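Long-range contacts in putative PAS/PAC sensor protein (Nakamurella multipartita DSM 44233, PDB 6HMJ), which acts as a blue-light receptor of the light-oxygen-voltage type that carries FMN, binds RNA, probably through its ANTAR domain, and regulates translation: residues A[304-314]-A[325-334]; A[11-19]-A[103-112]. All coordinates share one frame; numbering follows the deposited sequence.

Interaction 1. Residues A[304-314]-A[325-334]; sequences IANGDAVTTLI and WNEFHLSPVR. With FMN (flavin mononucleotide), chain E.
Thr312 packs its CB over one face of the Phe328 ring, a CH-pi contact 4.1 Å from the ring centre. The opposite face lies against the flavin, where Phe328 CZ comes 3.4 Å from FMN C10. With chi1 at 69° the ring lies beside Thr312. Ile314 CG2 meets the ring edge at CE2, 3.7 Å away, close to the ring plane. Leu330 divides its branches: CD1 reaches Val310 CG2 and Ile304 CG1, while CD2 touches the flavin at C8, 3.3 Å off. Asn326 has its ND2 3.0 Å from FMN O4, and the same amide donates to Asn316. On the other side of the sheet Leu313 crosses the Trp325 indole obliquely, CG to CE3 3.7 Å. Thr311 CG2 meets Glu327 CG at 3.5 Å, and Thr311 OG1 lies near His329 CD2. Glu327 OE1 is salt-bridged to Arg353. Six backbone hydrogen bonds, in three reciprocal pairs, hold the strands as an antiparallel hairpin of the PAS fold. The face of Thr311, Leu313, Glu327 and His329 is mixed. The flavin side is mainly apolar: Thr312 bonds its hydroxyl to Thr214 OG1, and Asn326 supplies a polar amide near the flavin O4.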
# COMPACT_ATOMS: atom_id res chain seq x y z
N ILE A 304 16.44 -43.09 -1.10
CA ILE A 304 16.13 -44.04 -0.04
C ILE A 304 16.79 -45.38 -0.32
O ILE A 304 17.45 -45.96 0.55
CB ILE A 304 14.61 -44.18 0.11
CG1 ILE A 304 14.02 -42.90 0.72
CG2 ILE A 304 14.27 -45.40 0.98
CD1 ILE A 304 12.51 -42.83 0.68
N ALA A 305 16.63 -45.89 -1.55
CA ALA A 305 17.18 -47.19 -1.89
C ALA A 305 18.69 -47.25 -1.68
O ALA A 305 19.24 -48.32 -1.42
CB ALA A 305 16.84 -47.54 -3.34
N ASN A 306 19.37 -46.11 -1.79
CA ASN A 306 20.82 -46.06 -1.64
C ASN A 306 21.26 -45.71 -0.22
O ASN A 306 22.47 -45.64 0.03
CB ASN A 306 21.40 -45.04 -2.61
CG ASN A 306 21.34 -45.51 -4.05
OD1 ASN A 306 22.19 -46.29 -4.50
ND2 ASN A 306 20.34 -45.04 -4.78
N GLY A 307 20.32 -45.51 0.71
CA GLY A 307 20.69 -45.14 2.06
C GLY A 307 21.29 -43.76 2.17
O GLY A 307 22.07 -43.49 3.09
N ASP A 308 20.94 -42.86 1.24
CA ASP A 308 21.47 -41.51 1.24
C ASP A 308 20.66 -40.61 2.18
O ASP A 308 19.48 -40.86 2.47
CB ASP A 308 21.45 -40.92 -0.17
CG ASP A 308 22.33 -41.69 -1.13
OD1 ASP A 308 23.25 -42.40 -0.67
OD2 ASP A 308 22.10 -41.59 -2.35
N ALA A 309 21.31 -39.55 2.65
CA ALA A 309 20.64 -38.47 3.36
C ALA A 309 20.35 -37.36 2.36
O ALA A 309 21.27 -36.88 1.68
CB ALA A 309 21.50 -37.96 4.51
N VAL A 310 19.08 -36.96 2.25
CA VAL A 310 18.67 -35.96 1.28
C VAL A 310 17.62 -35.05 1.89
O VAL A 310 16.92 -35.41 2.84
CB VAL A 310 18.09 -36.61 -0.01
CG1 VAL A 310 19.11 -37.53 -0.65
CG2 VAL A 310 16.80 -37.35 0.30
N THR A 311 17.53 -33.85 1.33
CA THR A 311 16.46 -32.91 1.64
C THR A 311 15.61 -32.73 0.39
O THR A 311 16.14 -32.55 -0.70
CB THR A 311 17.02 -31.56 2.10
OG1 THR A 311 17.82 -31.74 3.27
CG2 THR A 311 15.88 -30.59 2.41
N THR A 312 14.29 -32.80 0.56
CA THR A 312 13.36 -32.74 -0.56
C THR A 312 12.36 -31.63 -0.33
O THR A 312 11.77 -31.52 0.75
CB THR A 312 12.64 -34.08 -0.74
OG1 THR A 312 13.54 -35.04 -1.31
CG2 THR A 312 11.43 -33.92 -1.66
N LEU A 313 12.16 -30.80 -1.36
CA LEU A 313 11.06 -29.84 -1.40
C LEU A 313 10.00 -30.40 -2.33
O LEU A 313 10.30 -30.81 -3.46
CB LEU A 313 11.54 -28.47 -1.88
CG LEU A 313 10.48 -27.38 -1.96
CD1 LEU A 313 9.91 -27.08 -0.58
CD2 LEU A 313 11.06 -26.11 -2.59
N ILE A 314 8.75 -30.43 -1.86
CA ILE A 314 7.67 -31.05 -2.62
C ILE A 314 6.36 -30.41 -2.21
O ILE A 314 6.19 -29.93 -1.09
CB ILE A 314 7.65 -32.58 -2.41
CG1 ILE A 314 6.69 -33.25 -3.41
CG2 ILE A 314 7.26 -32.92 -0.98
CD1 ILE A 314 6.81 -34.76 -3.45
N TRP A 325 3.99 -26.07 0.87
CA TRP A 325 5.31 -26.53 0.46
C TRP A 325 5.98 -27.24 1.63
O TRP A 325 6.06 -26.70 2.74
CB TRP A 325 6.17 -25.36 -0.01
CG TRP A 325 5.86 -24.91 -1.40
CD1 TRP A 325 5.14 -23.81 -1.77
CD2 TRP A 325 6.27 -25.55 -2.62
NE1 TRP A 325 5.07 -23.73 -3.14
CE2 TRP A 325 5.76 -24.78 -3.68
CE3 TRP A 325 7.02 -26.69 -2.91
CZ2 TRP A 325 5.97 -25.13 -5.02
CZ3 TRP A 325 7.23 -27.03 -4.23
CH2 TRP A 325 6.70 -26.25 -5.27
N ASN A 326 6.46 -28.45 1.37
CA ASN A 326 7.04 -29.31 2.40
C ASN A 326 8.50 -29.54 2.06
O ASN A 326 8.82 -30.23 1.09
CB ASN A 326 6.28 -30.64 2.46
CG ASN A 326 6.78 -31.57 3.56
OD1 ASN A 326 7.83 -31.35 4.16
ND2 ASN A 326 6.02 -32.63 3.83
N GLU A 327 9.39 -28.95 2.86
CA GLU A 327 10.81 -29.29 2.83
C GLU A 327 11.04 -30.29 3.96
O GLU A 327 11.08 -29.90 5.13
CB GLU A 327 11.70 -28.07 2.97
CG GLU A 327 13.18 -28.40 2.77
CD GLU A 327 14.09 -27.23 3.05
OE1 GLU A 327 14.30 -26.41 2.14
OE2 GLU A 327 14.61 -27.14 4.19
N PHE A 328 11.17 -31.56 3.62
CA PHE A 328 11.41 -32.61 4.60
C PHE A 328 12.75 -33.26 4.34
O PHE A 328 13.07 -33.61 3.20
CB PHE A 328 10.27 -33.65 4.61
CG PHE A 328 10.22 -34.51 3.39
CD1 PHE A 328 11.00 -35.65 3.28
CD2 PHE A 328 9.34 -34.21 2.36
CE1 PHE A 328 10.94 -36.45 2.15
CE2 PHE A 328 9.27 -35.02 1.24
CZ PHE A 328 10.06 -36.14 1.13
N HIS A 329 13.53 -33.43 5.41
CA HIS A 329 14.83 -34.08 5.33
C HIS A 329 14.68 -35.56 5.65
O HIS A 329 13.90 -35.95 6.52
CB HIS A 329 15.80 -33.41 6.31
CG HIS A 329 17.12 -34.11 6.45
ND1 HIS A 329 17.53 -34.67 7.64
CD2 HIS A 329 18.11 -34.33 5.56
CE1 HIS A 329 18.72 -35.22 7.47
NE2 HIS A 329 19.10 -35.03 6.22
N LEU A 330 15.42 -36.39 4.92
CA LEU A 330 15.39 -37.84 5.09
C LEU A 330 16.74 -38.28 5.63
O LEU A 330 17.77 -38.09 4.97
CB LEU A 330 15.08 -38.55 3.77
CG LEU A 330 13.64 -38.46 3.27
CD1 LEU A 330 13.55 -38.98 1.85
CD2 LEU A 330 12.69 -39.23 4.17
N SER A 331 16.74 -38.86 6.82
CA SER A 331 17.97 -39.28 7.49
C SER A 331 17.94 -40.79 7.69
O SER A 331 17.01 -41.30 8.34
CB SER A 331 18.12 -38.56 8.83
OG SER A 331 19.44 -38.67 9.32
N PRO A 332 18.90 -41.54 7.15
CA PRO A 332 18.87 -43.00 7.33
C PRO A 332 19.41 -43.41 8.69
O PRO A 332 20.32 -42.79 9.24
CB PRO A 332 19.78 -43.51 6.20
CG PRO A 332 20.74 -42.40 5.98
CD PRO A 332 19.97 -41.12 6.23
N VAL A 333 18.84 -44.49 9.21
CA VAL A 333 19.25 -45.06 10.50
C VAL A 333 19.76 -46.46 10.22
O VAL A 333 19.03 -47.30 9.68
CB VAL A 333 18.09 -45.09 11.50
CG1 VAL A 333 18.56 -45.65 12.83
CG2 VAL A 333 17.49 -43.70 11.67
N ARG A 334 21.01 -46.73 10.60
CA ARG A 334 21.65 -48.00 10.32
C ARG A 334 21.83 -48.76 11.63
O ARG A 334 22.18 -48.17 12.65
CB ARG A 334 23.01 -47.78 9.65
CG ARG A 334 22.93 -46.91 8.40
CD ARG A 334 24.26 -46.76 7.68
NE ARG A 334 24.12 -45.94 6.47
CZ ARG A 334 23.98 -46.41 5.23
NH1 ARG A 334 23.98 -47.71 4.99
NH2 ARG A 334 23.85 -45.55 4.23
N1 FMN E . 6.85 -37.79 0.62
C2 FMN E . 6.07 -36.68 0.63
O2 FMN E . 5.57 -36.28 -0.45
N3 FMN E . 5.83 -35.98 1.75
C4 FMN E . 6.32 -36.32 2.94
O4 FMN E . 6.07 -35.65 3.96
C4A FMN E . 7.18 -37.53 3.02
N5 FMN E . 7.72 -37.94 4.18
C5A FMN E . 8.50 -39.05 4.21
C6 FMN E . 9.04 -39.45 5.43
C7 FMN E . 9.84 -40.58 5.51
C7M FMN E . 10.42 -40.99 6.83
C8 FMN E . 10.13 -41.36 4.27
C8M FMN E . 10.99 -42.59 4.31
C9 FMN E . 9.59 -40.96 3.06
C9A FMN E . 8.78 -39.83 2.97
N10 FMN E . 8.21 -39.40 1.75
C10 FMN E . 7.42 -38.25 1.75
C1' FMN E . 8.43 -40.08 0.46
C2' FMN E . 7.30 -41.05 0.17
O2' FMN E . 6.84 -41.67 1.37
C3' FMN E . 7.80 -42.11 -0.79
O3' FMN E . 8.91 -42.79 -0.19
C4' FMN E . 8.26 -41.55 -2.13
O4' FMN E . 7.19 -40.82 -2.75
C5' FMN E . 8.72 -42.73 -2.96
O5' FMN E . 8.15 -42.72 -4.26
P FMN E . 6.92 -43.70 -4.59
O1P FMN E . 6.62 -43.37 -6.02
O2P FMN E . 7.48 -45.08 -4.36
O3P FMN E . 5.85 -43.34 -3.58

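Interaction 2. Residues A[11-19]-A[103-112]; sequences SFGSFVLDA and VRAVTGVITD
Val103 begins the contact with Ala19, whose CB lies 3.4 Å from Val103 O and touches Val103 CG1. Arg104 O accepts Ala19 N in a nearly straight bond, with the donor above the carbonyl plane. Ala105 points its CB to the face that carries Val16 and Asp18, and Val16 CG1 packs on it at 3.8 Å. Val106 exchanges two backbone hydrogen bonds with Leu17, and both side chains pack on helix 54-70. Thr107 CG2 lies 3.7 Å from Phe15 O. Gly108 comes next, and its missing side chain makes room for Phe15. At a chi1 of 65° the Phe15 ring reaches across onto strand 105-112, and Gly108 CA sits over its face, 3.8 Å from the ring centre. An alanine in place of Phe15 would likely leave Gly108 without its aromatic cover and open a gap beside Trp60 and Leu30. Val109 lies alongside Phe12 on the other face, CG1 to CD2 4.0 Å. Ile110 sends CD1 to the edge of the Phe15 ring, 4.1 Å from CE2, while its backbone pairs with Gly13 in both directions. Thr111 places OG1 3.8 Å from Phe12 CB. Asp112 N bonds to Ser11 O, and its OD1 accepts from Ser114 N. Backbone bonds thus tie the first and last strands of the N-terminal PAS-like sheet. Phe15 with Leu17, Val106 and Ile110 forms the apolar side toward the helices, while Phe12, Ser14, Thr107 and Thr111 pack on the second subunit.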
# COMPACT_ATOMS: atom_id res chain seq x y z
N SER A 11 -11.08 42.33 -15.81
CA SER A 11 -10.62 43.65 -16.24
C SER A 11 -11.39 44.03 -17.50
O SER A 11 -11.21 43.42 -18.56
CB SER A 11 -9.11 43.65 -16.49
OG SER A 11 -8.64 44.94 -16.84
N PHE A 12 -12.23 45.05 -17.39
CA PHE A 12 -13.08 45.46 -18.49
C PHE A 12 -13.29 46.96 -18.45
O PHE A 12 -13.11 47.61 -17.41
CB PHE A 12 -14.43 44.74 -18.45
CG PHE A 12 -15.26 45.10 -17.25
CD1 PHE A 12 -15.08 44.46 -16.04
CD2 PHE A 12 -16.23 46.09 -17.34
CE1 PHE A 12 -15.85 44.79 -14.94
CE2 PHE A 12 -17.00 46.43 -16.24
CZ PHE A 12 -16.81 45.78 -15.04
N GLY A 13 -13.67 47.52 -19.59
CA GLY A 13 -14.00 48.92 -19.68
C GLY A 13 -15.22 49.10 -20.56
O GLY A 13 -15.60 48.22 -21.33
N SER A 14 -15.84 50.28 -20.43
CA SER A 14 -17.10 50.56 -21.09
C SER A 14 -17.03 51.88 -21.84
O SER A 14 -16.18 52.73 -21.57
CB SER A 14 -18.26 50.61 -20.08
OG SER A 14 -18.00 51.57 -19.07
N PHE A 15 -17.93 52.03 -22.81
CA PHE A 15 -18.11 53.31 -23.48
C PHE A 15 -19.58 53.46 -23.87
O PHE A 15 -20.33 52.49 -23.94
CB PHE A 15 -17.21 53.45 -24.72
CG PHE A 15 -17.53 52.48 -25.83
CD1 PHE A 15 -18.67 52.63 -26.61
CD2 PHE A 15 -16.67 51.44 -26.13
CE1 PHE A 15 -18.96 51.76 -27.64
CE2 PHE A 15 -16.95 50.56 -27.16
CZ PHE A 15 -18.10 50.72 -27.92
N VAL A 16 -19.96 54.71 -24.13
CA VAL A 16 -21.28 55.03 -24.65
C VAL A 16 -21.09 55.92 -25.87
O VAL A 16 -20.30 56.87 -25.84
CB VAL A 16 -22.17 55.72 -23.61
CG1 VAL A 16 -23.58 55.94 -24.16
CG2 VAL A 16 -22.23 54.91 -22.33
N LEU A 17 -21.82 55.62 -26.94
CA LEU A 17 -21.66 56.31 -28.22
C LEU A 17 -23.02 56.85 -28.62
O LEU A 17 -23.94 56.08 -28.90
CB LEU A 17 -21.10 55.37 -29.29
CG LEU A 17 -20.84 55.99 -30.66
CD1 LEU A 17 -19.69 56.99 -30.59
CD2 LEU A 17 -20.55 54.90 -31.68
N ASP A 18 -23.14 58.18 -28.66
CA ASP A 18 -24.38 58.81 -29.08
C ASP A 18 -24.59 58.64 -30.58
O ASP A 18 -23.67 58.85 -31.37
CB ASP A 18 -24.37 60.29 -28.71
CG ASP A 18 -24.29 60.52 -27.21
OD1 ASP A 18 -24.35 59.52 -26.45
OD2 ASP A 18 -24.17 61.68 -26.78
N ALA A 19 -25.80 58.24 -30.96
CA ALA A 19 -26.08 57.91 -32.35
C ALA A 19 -25.90 59.12 -33.25
O ALA A 19 -25.05 59.13 -34.15
CB ALA A 19 -27.49 57.35 -32.47
N VAL A 103 -32.47 53.99 -31.85
CA VAL A 103 -31.24 53.84 -31.09
C VAL A 103 -30.76 55.23 -30.68
O VAL A 103 -30.44 56.07 -31.53
CB VAL A 103 -30.16 53.10 -31.89
CG1 VAL A 103 -29.78 53.87 -33.15
CG2 VAL A 103 -28.94 52.85 -31.01
N ARG A 104 -30.74 55.49 -29.38
CA ARG A 104 -30.28 56.77 -28.87
C ARG A 104 -28.76 56.75 -28.72
O ARG A 104 -28.09 57.74 -29.04
CB ARG A 104 -31.02 57.08 -27.57
CG ARG A 104 -30.93 58.50 -27.05
CD ARG A 104 -31.98 58.63 -25.96
NE ARG A 104 -32.05 59.93 -25.31
CZ ARG A 104 -32.95 60.23 -24.37
NH1 ARG A 104 -33.84 59.32 -23.99
NH2 ARG A 104 -32.97 61.44 -23.83
N ALA A 105 -28.22 55.64 -28.24
CA ALA A 105 -26.78 55.45 -28.08
C ALA A 105 -26.53 53.96 -27.94
O ALA A 105 -27.45 53.17 -27.73
CB ALA A 105 -26.24 56.23 -26.87
N VAL A 106 -25.26 53.57 -28.07
CA VAL A 106 -24.84 52.19 -27.90
C VAL A 106 -23.86 52.13 -26.73
O VAL A 106 -22.87 52.87 -26.70
CB VAL A 106 -24.19 51.62 -29.17
CG1 VAL A 106 -23.45 50.32 -28.87
CG2 VAL A 106 -25.25 51.36 -30.23
N THR A 107 -24.14 51.24 -25.78
CA THR A 107 -23.23 50.98 -24.68
C THR A 107 -22.34 49.81 -25.05
O THR A 107 -22.83 48.74 -25.43
CB THR A 107 -23.99 50.67 -23.39
OG1 THR A 107 -24.95 51.71 -23.13
CG2 THR A 107 -23.04 50.58 -22.21
N GLY A 108 -21.03 50.01 -24.94
CA GLY A 108 -20.05 48.98 -25.23
C GLY A 108 -19.33 48.56 -23.96
O GLY A 108 -19.12 49.38 -23.06
N VAL A 109 -18.98 47.28 -23.89
CA VAL A 109 -18.20 46.74 -22.78
C VAL A 109 -17.08 45.92 -23.40
O VAL A 109 -17.33 44.88 -24.02
CB VAL A 109 -19.06 45.88 -21.84
CG1 VAL A 109 -18.19 45.29 -20.73
CG2 VAL A 109 -20.20 46.69 -21.26
N ILE A 110 -15.85 46.39 -23.23
CA ILE A 110 -14.67 45.70 -23.75
C ILE A 110 -14.03 44.95 -22.58
O ILE A 110 -13.63 45.57 -21.59
CB ILE A 110 -13.68 46.68 -24.39
CG1 ILE A 110 -14.40 47.53 -25.44
CG2 ILE A 110 -12.51 45.92 -25.01
CD1 ILE A 110 -13.52 48.54 -26.13
N THR A 111 -13.93 43.63 -22.71
CA THR A 111 -13.45 42.77 -21.64
C THR A 111 -12.15 42.12 -22.06
O THR A 111 -12.03 41.63 -23.19
CB THR A 111 -14.49 41.70 -21.28
OG1 THR A 111 -15.77 42.32 -21.08
CG2 THR A 111 -14.08 40.97 -20.01
N ASP A 112 -11.17 42.12 -21.16
CA ASP A 112 -9.90 41.45 -21.38
C ASP A 112 -10.01 40.04 -20.81
O ASP A 112 -10.11 39.86 -19.60
CB ASP A 112 -8.76 42.23 -20.71
CG ASP A 112 -7.41 41.55 -20.88
OD1 ASP A 112 -7.34 40.48 -21.52
OD2 ASP A 112 -6.41 42.09 -20.36

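Both contacts are antiparallel strand pairs in sheets of PAS type, each partly buried, but they share no element. Interaction 1 joins neighbouring strands of a hairpin in the C-terminal light-sensing domain. Interaction 2 joins strands far apart in sequence in the N-terminal domain. Their centres are 99 Å apart, on opposite sides of the chain's centre. In each, a phenylalanine lies on the inner face, yet its partner differs. A flavin covers one side of the ring in 304-314/325-334, whereas protein alone surrounds it in 11-19/103-112, which lies away from the annotated sites. Each sheet also presents residues of its other face to the second subunit, with a hydrogen bond from Ser331 to Asp244 of the second subunit in interaction 1 and packing in interaction 2.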